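Local coordinates for probable endoglucanase (Gluconacetobacter xylinus, PDB 1WZZ), which hydrolyses internal beta-1,4-glucosidic linkages of cellulose and of carboxymethyl-cellulose as a glycoside hydrolase of family 8, at residues Phe159-Asp163 and Ser164-Asn168. Residues are numbered along the deposited sequence; the frame is centred on the assembly and turned at random.
Sequences FTKKD and SVILN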
loop_
_atom_site.group_PDB
_atom_site.type_symbol
_atom_site.label_atom_id
_atom_site.label_comp_id
_atom_site.label_asym_id
_atom_site.label_seq_id
_atom_site.Cartn_x
_atom_site.Cartn_y
_atom_site.Cartn_z
ATOM N N PHE A 159 13.608 11.750 -1.086
ATOM C CA PHE A 159 12.981 11.550 -2.387
ATOM C C PHE A 159 12.887 12.775 -3.276
ATOM O O PHE A 159 12.219 12.756 -4.300
ATOM C CB PHE A 159 11.599 10.920 -2.162
ATOM C CG PHE A 159 11.654 9.647 -1.352
ATOM C CD1 PHE A 159 12.051 8.437 -1.936
ATOM C CD2 PHE A 159 11.357 9.661 0.008
ATOM C CE1 PHE A 159 12.154 7.261 -1.170
ATOM C CE2 PHE A 159 11.455 8.501 0.780
ATOM C CZ PHE A 159 11.858 7.290 0.188
ATOM N N THR A 160 13.516 13.869 -2.871
ATOM C CA THR A 160 13.507 15.039 -3.735
ATOM C C THR A 160 14.976 15.318 -4.032
ATOM O O THR A 160 15.802 15.418 -3.129
ATOM C CB THR A 160 12.838 16.283 -3.086
ATOM O OG1 THR A 160 11.416 16.098 -3.043
ATOM C CG2 THR A 160 13.114 17.543 -3.926
ATOM N N LYS A 161 15.295 15.388 -5.313
ATOM C CA LYS A 161 16.655 15.650 -5.740
ATOM C C LYS A 161 16.623 16.998 -6.443
ATOM O O LYS A 161 15.563 17.615 -6.596
ATOM C CB LYS A 161 17.138 14.548 -6.692
ATOM C CG LYS A 161 17.283 13.174 -6.043
ATOM C CD LYS A 161 17.306 12.052 -7.098
ATOM C CE LYS A 161 18.445 12.222 -8.106
ATOM N NZ LYS A 161 18.395 11.209 -9.210
ATOM N N LYS A 162 17.790 17.463 -6.863
ATOM C CA LYS A 162 17.880 18.747 -7.531
ATOM C C LYS A 162 17.048 18.783 -8.810
ATOM O O LYS A 162 16.235 19.684 -9.008
ATOM C CB LYS A 162 19.349 19.041 -7.848
ATOM C CG LYS A 162 20.242 18.938 -6.619
ATOM C CD LYS A 162 21.723 18.929 -6.984
ATOM C CE LYS A 162 22.584 18.674 -5.751
ATOM N NZ LYS A 162 24.026 18.535 -6.107
ATOM N N ASP A 163 17.214 17.768 -9.650
ATOM C CA ASP A 163 16.516 17.735 -10.929
ATOM C C ASP A 163 15.207 16.946 -11.009
ATOM O O ASP A 163 14.448 17.107 -11.964
ATOM C CB ASP A 163 17.479 17.223 -12.004
ATOM C CG ASP A 163 18.646 18.178 -12.257
ATOM O OD1 ASP A 163 19.582 17.788 -12.995
ATOM O OD2 ASP A 163 18.627 19.317 -11.733
ATOM N N SER A 164 14.922 16.108 -10.022
ATOM C CA SER A 164 13.691 15.334 -10.108
ATOM C C SER A 164 13.180 14.894 -8.749
ATOM O O SER A 164 13.848 15.094 -7.735
ATOM C CB SER A 164 13.932 14.095 -10.970
ATOM O OG SER A 164 14.876 13.241 -10.355
ATOM N N VAL A 165 11.984 14.307 -8.741
ATOM C CA VAL A 165 11.419 13.782 -7.505
ATOM C C VAL A 165 11.177 12.313 -7.745
ATOM O O VAL A 165 10.860 11.914 -8.867
ATOM C CB VAL A 165 10.058 14.423 -7.107
ATOM C CG1 VAL A 165 10.281 15.909 -6.787
ATOM C CG2 VAL A 165 9.006 14.237 -8.185
ATOM N N ILE A 166 11.322 11.534 -6.684
ATOM C CA ILE A 166 11.122 10.101 -6.750
ATOM C C ILE A 166 9.768 9.778 -6.118
ATOM O O ILE A 166 9.450 10.273 -5.025
ATOM C CB ILE A 166 12.209 9.350 -5.972
ATOM C CG1 ILE A 166 13.600 9.668 -6.547
ATOM C CG2 ILE A 166 11.915 7.845 -5.996
ATOM C CD1 ILE A 166 13.719 9.470 -8.024
ATOM N N LEU A 167 8.978 8.961 -6.814
ATOM C CA LEU A 167 7.656 8.554 -6.317
ATOM C C LEU A 167 7.599 7.034 -6.246
ATOM O O LEU A 167 8.325 6.334 -6.944
ATOM C CB LEU A 167 6.544 8.945 -7.284
ATOM C CG LEU A 167 6.502 10.386 -7.770
ATOM C CD1 LEU A 167 5.337 10.614 -8.692
ATOM C CD2 LEU A 167 6.412 11.269 -6.539
ATOM N N ASN A 168 6.710 6.540 -5.401
ATOM C CA ASN A 168 6.490 5.104 -5.333
ATOM C C ASN A 168 5.004 5.017 -5.652
ATOM O O ASN A 168 4.170 5.382 -4.836
ATOM C CB ASN A 168 6.792 4.559 -3.949
ATOM C CG ASN A 168 6.778 3.051 -3.948
ATOM O OD1 ASN A 168 5.833 2.433 -4.483
ATOM N ND2 ASN A 168 7.800 2.449 -3.392
#
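A hairpin-like return, closed by a type I beta turn over K161-S164, brings F159-K161 back alongside S164-I166, with a single antiparallel beta bridge between T160 and V165. Two backbone bonds flank that pair. I166 N donates to F159 O at 2.8 Å in an almost straight bond, although I166 N sits 18° out of the carbonyl plane of F159; K161 N gives the other, 2.8 Å to S164 O, nearly in line with that C=O. The reverse bond, S164 N to K161 O, is not made, and S164 N is buried without a partner in the model. The CA-H of V165 also leans on F159 O, 3.5 Å from CA.

T160 and V165 run side by side on one face, where methyl CG1 of V165 lies 3.9 Å from OG1 of T160. K161 and I166 take the other. CD of K161 comes within 4.4 Å of I166 CG1, a loose contact, and the chain bends at chi3 (59°), taking NZ to 4.2 Å from S164 OG without a hydrogen bond. With CG of F159 turned beside its backbone N (chi1 -55°), the ring lies along the strand; its CD1 edge packs against I166 CG2, 4.1 Å away. A branched aliphatic residue suits this buried strand position; polar K162 and D163 fit the exposed turn.

F159 lies about 9 Å, side chain to side chain, from both E49 (helix 48-61), the proton donor by similarity, and D106 (helix 105-122), the predicted nucleophile. Backbone hydrogen bonds join V165 with V217 and L167 with L215, making 164-167 an outer strand of the antiparallel sheet with 215-218 and 224-226.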